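Local coordinates for protein putative S41 protease (Bacteroides fragilis NCTC 9343, PDB 3K50) that is of unproven function but, as a putative S41 family serine protease with a PDZ-like domain, probably hydrolyses peptide bonds, at residues 61-66 against 340-345; 71-76 against 169-174. All coordinates share one frame; numbering follows the deposited sequence.

Contact 1: 61-66 against 340-345; sequences SKIDSL and DRFILN
Lys62 and Asp64 pair with Asn345 and Ile343 across two antiparallel strands, 62-65 and 342-345, whose axes come within 4.6 Å. Both are hydrogen-bonded pairs, closed by double backbone bonds: Lys62 N to Asn345 O and the reverse, then Asp64 N to Ile343 O at 2.8 Å, nearly straight at 174°, and Ile343 N back to Asp64 O. Beyond the last bridge Leu66 N still reaches Arg341 O, at a long 3.3 Å and from well above the carbonyl plane.

Apolar contacts fill the face carrying Ile63 and Leu344. Ile63 CD1 meets Leu344 CD1 at 3.8 Å, while its CG2 approaches Phe342 CD1 obliquely at 3.9 Å. Phe342 CG sits between the backbone N and the carbonyl carbon (chi1 67°), and ring atom CE1 also comes near Ile63 CD1. Helices 18-26 and 45-52 close over this face. On the other side Leu66 CD1 packs against Ile343 CD1 at 3.8 Å, the two side chains at about a right angle, and Leu66 CD2 lies over a face of the Arg341 guanidinium. There, beyond the strand end, Arg341 NH2 forms its salt bridge with Asp68.

On the face of Lys62 and Asp64, Lys62 bends at chi4 (63°), bringing NZ to the syn lone pair of Asp64 OD2 at 2.6 Å.

The chemistry is that of a short strand bonded through its backbone to the S41 domain and apolar on the helix-covered face; the other face is mixed, the Ile343-Leu66 contact lying beside a salt bridge that would partly neutralise the Asp64 charge.

Contact 2: 71-76 against 169-174; sequences IPSYGF and RSLVDK
Leu171 reaches over from its loop to Ser73 and Gly75. Its CB leaves the backbone with CG anti to the carbonyl carbon (chi1 -57°), and CG comes to 4.1 Å from Ser73 O. From there CD1, anti to CA (chi2 167°), does most of the touching: it lies 3.4 Å from Gly75 CA, and both Ser73 O and Ser73 OG are 3.7 Å from the same methyl. The side chain also touches Ser101 and Pro102, so the leucine meets both the 71-76 loop and the start of helix 102-105. Gly75 has a positive phi (96°), a conformation in which a side chain would collide with the preceding carbonyl, and the bare CA lets the methyl come close.

Next to this contact, Ser73 and Arg169 form a single antiparallel bridge. Ser73 N gives a nearly straight bond to Arg169 O at 2.9 Å, and Arg169 N returns one to Ser73 O; both donors stand well above the plane of the carbonyl they meet. The Arg169 guanidinium is held by Glu105 in a salt bridge through NH2. Beside the bridge, Pro72 CB rests 3.7 Å from Arg169 C.

One water joins the two loops further. It donates to Ile71 O at 2.7 Å, accepts from Leu171 N at 2.9 Å and is hydrogen-bonded to Ser73 OG, so a single molecule engages three polar atoms.

The contact thus ties the entry to the PDZ-like sheet, just before strand 76-82, to the exit after strand 154-165. Paired backbone bonds and a bridging water, more than a broad apolar core, hold the crossing together.

The centres of the two contacts lie 20 Å apart, their nearest atoms about 7 Å apart, and they do not touch. Contact 2 is nested along the chain inside the loop closed by contact 1: segment 61-66 is followed by 71-76, then the five-stranded antiparallel PDZ-like sheet, then 169-174, and much later 340-345. No sheet is common to both. Contact 1 adds strand 62-65 to the sheet containing 342-352, whereas contact 2 joins the loops entering and leaving the PDZ-like sheet. The short linker 67-70 runs between them and is itself held through Arg341-Asp68 and Ser170-Pro70, consistent with limited freedom between the S41-attached strand and the PDZ-like region.

Contact 1: 61-66 against 340-345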
loop_
_atom_site.group_PDB
_atom_site.type_symbol
_atom_site.label_atom_id
_atom_site.label_comp_id
_atom_site.label_asym_id
_atom_site.label_seq_id
_atom_site.Cartn_x
_atom_site.Cartn_y
_atom_site.Cartn_z
ATOM N N SER A 61 7.170 -10.198 -9.621
ATOM C CA SER A 61 8.558 -10.271 -9.221
ATOM C C SER A 61 9.262 -9.009 -9.617
ATOM O O SER A 61 9.028 -8.471 -10.693
ATOM C CB SER A 61 9.229 -11.450 -9.916
ATOM O OG SER A 61 8.609 -12.648 -9.552
ATOM N N LYS A 62 10.192 -8.547 -8.783
ATOM C CA LYS A 62 10.913 -7.329 -9.120
ATOM C C LYS A 62 12.226 -7.157 -8.353
ATOM O O LYS A 62 12.444 -7.791 -7.330
ATOM C CB LYS A 62 10.049 -6.119 -8.835
ATOM C CG LYS A 62 9.650 -5.955 -7.434
ATOM C CD LYS A 62 8.448 -5.002 -7.351
ATOM C CE LYS A 62 8.067 -4.654 -5.901
ATOM N NZ LYS A 62 9.166 -3.912 -5.168
ATOM N N ILE A 63 13.082 -6.292 -8.889
ATOM C CA ILE A 63 14.382 -5.975 -8.293
ATOM C C ILE A 63 14.236 -4.671 -7.517
ATOM O O ILE A 63 13.644 -3.700 -8.008
ATOM C CB ILE A 63 15.506 -5.815 -9.354
ATOM C CG1 ILE A 63 15.647 -7.062 -10.254
ATOM C CG2 ILE A 63 16.851 -5.393 -8.668
ATOM C CD1 ILE A 63 15.962 -8.402 -9.513
ATOM N N ASP A 64 14.760 -4.675 -6.303
ATOM C CA ASP A 64 14.845 -3.503 -5.437
ATOM C C ASP A 64 16.281 -3.356 -4.920
ATOM O O ASP A 64 16.970 -4.343 -4.607
ATOM C CB ASP A 64 13.892 -3.635 -4.264
ATOM C CG ASP A 64 12.451 -3.353 -4.656
ATOM O OD1 ASP A 64 12.194 -2.341 -5.344
ATOM O OD2 ASP A 64 11.567 -4.131 -4.275
ATOM N N SER A 65 16.729 -2.114 -4.826
ATOM C CA SER A 65 18.076 -1.836 -4.348
ATOM C C SER A 65 18.179 -2.105 -2.862
ATOM O O SER A 65 17.188 -2.033 -2.148
ATOM C CB SER A 65 18.486 -0.387 -4.656
ATOM O OG SER A 65 18.727 -0.237 -6.052
ATOM N N LEU A 66 19.376 -2.484 -2.429
ATOM C CA LEU A 66 19.644 -2.688 -1.032
ATOM C C LEU A 66 20.287 -1.390 -0.584
ATOM O O LEU A 66 21.411 -1.123 -0.960
ATOM C CB LEU A 66 20.604 -3.844 -0.842
ATOM C CG LEU A 66 20.803 -4.297 0.602
ATOM C CD1 LEU A 66 19.524 -4.910 1.183
ATOM C CD2 LEU A 66 21.929 -5.289 0.626
ATOM N N ASP A 340 26.191 -8.227 -4.609
ATOM C CA ASP A 340 25.865 -7.077 -5.462
ATOM C C ASP A 340 24.808 -6.140 -4.942
ATOM O O ASP A 340 24.254 -5.359 -5.699
ATOM C CB ASP A 340 25.465 -7.567 -6.852
ATOM C CG ASP A 340 26.610 -8.184 -7.600
ATOM O OD1 ASP A 340 27.784 -7.921 -7.235
ATOM O OD2 ASP A 340 26.335 -8.906 -8.583
ATOM N N ARG A 341 24.468 -6.248 -3.672
ATOM C CA ARG A 341 23.564 -5.303 -3.054
ATOM C C ARG A 341 22.229 -5.025 -3.798
ATOM O O ARG A 341 21.862 -3.892 -4.021
ATOM C CB ARG A 341 24.302 -3.981 -2.780
ATOM C CG ARG A 341 25.556 -4.172 -1.889
ATOM C CD ARG A 341 26.171 -2.850 -1.357
ATOM N NE ARG A 341 25.197 -1.930 -0.732
ATOM C CZ ARG A 341 24.685 -2.029 0.505
ATOM N NH1 ARG A 341 25.011 -3.036 1.317
ATOM N NH2 ARG A 341 23.810 -1.113 0.933
ATOM N N PHE A 342 21.512 -6.060 -4.200
ATOM C CA PHE A 342 20.145 -5.841 -4.627
ATOM C C PHE A 342 19.316 -6.950 -4.006
ATOM O O PHE A 342 19.844 -7.939 -3.502
ATOM C CB PHE A 342 19.982 -5.808 -6.145
ATOM C CG PHE A 342 20.241 -7.124 -6.844
ATOM C CD1 PHE A 342 19.218 -8.034 -7.056
ATOM C CD2 PHE A 342 21.487 -7.394 -7.370
ATOM C CE1 PHE A 342 19.444 -9.207 -7.773
ATOM C CE2 PHE A 342 21.741 -8.558 -8.071
ATOM C CZ PHE A 342 20.723 -9.473 -8.278
ATOM N N ILE A 343 18.021 -6.735 -4.022
ATOM C CA ILE A 343 17.037 -7.672 -3.493
ATOM C C ILE A 343 16.144 -8.096 -4.651
ATOM O O ILE A 343 15.644 -7.222 -5.396
ATOM C CB ILE A 343 16.117 -7.029 -2.455
ATOM C CG1 ILE A 343 16.902 -6.458 -1.260
ATOM C CG2 ILE A 343 15.042 -8.059 -1.977
ATOM C CD1 ILE A 343 16.084 -5.516 -0.416
ATOM N N LEU A 344 15.994 -9.418 -4.788
ATOM C CA LEU A 344 15.076 -10.075 -5.734
ATOM C C LEU A 344 13.824 -10.427 -4.955
ATOM O O LEU A 344 13.885 -11.273 -4.063
ATOM C CB LEU A 344 15.663 -11.360 -6.285
ATOM C CG LEU A 344 14.744 -12.287 -7.127
ATOM C CD1 LEU A 344 14.108 -11.472 -8.274
ATOM C CD2 LEU A 344 15.503 -13.491 -7.694
ATOM N N ASN A 345 12.734 -9.693 -5.211
ATOM C CA ASN A 345 11.428 -9.965 -4.628
ATOM C C ASN A 345 10.773 -10.920 -5.621
ATOM O O ASN A 345 10.324 -10.503 -6.687
ATOM C CB ASN A 345 10.636 -8.692 -4.426
ATOM C CG ASN A 345 11.167 -7.858 -3.246
ATOM O OD1 ASN A 345 11.733 -6.771 -3.420
ATOM N ND2 ASN A 345 11.041 -8.405 -2.060
#

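Contact 2: 71-76 against 169-174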
loop_
_atom_site.group_PDB
_atom_site.type_symbol
_atom_site.label_atom_id
_atom_site.label_comp_id
_atom_site.label_asym_id
_atom_site.label_seq_id
_atom_site.Cartn_x
_atom_site.Cartn_y
_atom_site.Cartn_z
ATOM N N ILE A 71 16.248 6.498 0.905
ATOM C CA ILE A 71 16.690 7.659 0.153
ATOM C C ILE A 71 16.083 8.877 0.847
ATOM O O ILE A 71 14.907 8.856 1.201
ATOM C CB ILE A 71 16.216 7.602 -1.301
ATOM C CG1 ILE A 71 16.913 6.461 -2.064
ATOM C CG2 ILE A 71 16.546 8.931 -1.992
ATOM C CD1 ILE A 71 16.177 5.955 -3.303
ATOM N N PRO A 72 16.875 9.911 1.114
ATOM C CA PRO A 72 16.273 11.087 1.799
ATOM C C PRO A 72 15.123 11.723 1.038
ATOM O O PRO A 72 15.086 11.679 -0.198
ATOM C CB PRO A 72 17.434 12.069 1.946
ATOM C CG PRO A 72 18.668 11.270 1.759
ATOM C CD PRO A 72 18.324 10.078 0.892
ATOM N N SER A 73 14.179 12.308 1.778
ATOM C CA SER A 73 12.975 12.909 1.159
ATOM C C SER A 73 12.339 13.894 2.102
ATOM O O SER A 73 12.732 13.968 3.268
ATOM C CB SER A 73 11.940 11.845 0.748
ATOM O OG SER A 73 11.330 11.197 1.856
ATOM N N TYR A 74 11.403 14.689 1.567
ATOM C CA TYR A 74 10.709 15.721 2.363
ATOM C C TYR A 74 9.539 15.136 3.193
ATOM O O TYR A 74 9.070 15.754 4.144
ATOM C CB TYR A 74 10.205 16.819 1.445
ATOM C CG TYR A 74 11.279 17.761 0.893
ATOM C CD1 TYR A 74 12.048 18.573 1.742
ATOM C CD2 TYR A 74 11.455 17.890 -0.462
ATOM C CE1 TYR A 74 13.031 19.459 1.223
ATOM C CE2 TYR A 74 12.379 18.789 -0.999
ATOM C CZ TYR A 74 13.158 19.562 -0.162
ATOM O OH TYR A 74 14.040 20.411 -0.732
ATOM N N GLY A 75 9.079 13.955 2.808
ATOM C CA GLY A 75 8.056 13.235 3.529
ATOM C C GLY A 75 6.652 13.433 2.989
ATOM O O GLY A 75 5.689 13.253 3.748
ATOM N N PHE A 76 6.483 13.821 1.718
ATOM C CA PHE A 76 5.114 13.897 1.168
ATOM C C PHE A 76 4.990 13.315 -0.227
ATOM O O PHE A 76 5.943 13.309 -0.986
ATOM C CB PHE A 76 4.582 15.316 1.166
ATOM C CG PHE A 76 5.273 16.242 0.146
ATOM C CD1 PHE A 76 6.457 16.863 0.454
ATOM C CD2 PHE A 76 4.700 16.474 -1.108
ATOM C CE1 PHE A 76 7.079 17.699 -0.459
ATOM C CE2 PHE A 76 5.330 17.272 -2.027
ATOM C CZ PHE A 76 6.513 17.899 -1.693
ATOM N N ARG A 169 15.454 14.539 4.533
ATOM C CA ARG A 169 16.281 13.653 5.350
ATOM C C ARG A 169 15.749 12.264 5.206
ATOM O O ARG A 169 14.728 12.102 4.597
ATOM C CB ARG A 169 16.362 14.109 6.803
ATOM C CG ARG A 169 15.094 14.184 7.528
ATOM C CD ARG A 169 15.319 14.959 8.810
ATOM N NE ARG A 169 14.064 14.911 9.530
ATOM C CZ ARG A 169 13.263 15.933 9.818
ATOM N NH1 ARG A 169 13.546 17.215 9.560
ATOM N NH2 ARG A 169 12.162 15.636 10.449
ATOM N N SER A 170 16.515 11.265 5.653
ATOM C CA SER A 170 16.129 9.865 5.511
ATOM C C SER A 170 15.007 9.584 6.513
ATOM O O SER A 170 15.207 9.774 7.711
ATOM C CB SER A 170 17.342 8.952 5.774
ATOM O OG SER A 170 16.959 7.585 5.617
ATOM N N LEU A 171 13.846 9.139 6.039
ATOM C CA LEU A 171 12.666 8.950 6.909
ATOM C C LEU A 171 12.166 7.520 6.976
ATOM O O LEU A 171 12.313 6.732 6.037
ATOM C CB LEU A 171 11.489 9.782 6.388
ATOM C CG LEU A 171 11.718 11.286 6.232
ATOM C CD1 LEU A 171 10.590 11.897 5.404
ATOM C CD2 LEU A 171 11.913 11.991 7.575
ATOM N N VAL A 172 11.536 7.203 8.088
ATOM C CA VAL A 172 10.928 5.916 8.268
ATOM C C VAL A 172 9.442 6.164 8.491
ATOM O O VAL A 172 9.060 6.888 9.421
ATOM C CB VAL A 172 11.521 5.189 9.448
ATOM C CG1 VAL A 172 10.619 3.989 9.841
ATOM C CG2 VAL A 172 12.912 4.724 9.079
ATOM N N ASP A 173 8.618 5.611 7.619
ATOM C CA ASP A 173 7.174 5.809 7.705
ATOM C C ASP A 173 6.508 4.608 8.391
ATOM O O ASP A 173 6.697 3.474 7.974
ATOM C CB ASP A 173 6.560 6.030 6.308
ATOM C CG ASP A 173 5.075 6.430 6.375
ATOM O OD1 ASP A 173 4.718 7.162 7.306
ATOM O OD2 ASP A 173 4.257 6.016 5.533
ATOM N N LYS A 174 5.718 4.877 9.419
ATOM C CA LYS A 174 5.013 3.841 10.208
ATOM C C LYS A 174 3.687 3.357 9.555
ATOM O O LYS A 174 2.889 4.154 9.067
ATOM C CB LYS A 174 4.798 4.379 11.630
ATOM C CG LYS A 174 6.165 4.538 12.380
ATOM C CD LYS A 174 6.057 5.084 13.838
HETATM O O HOH W 1 13.210 9.134 3.254
#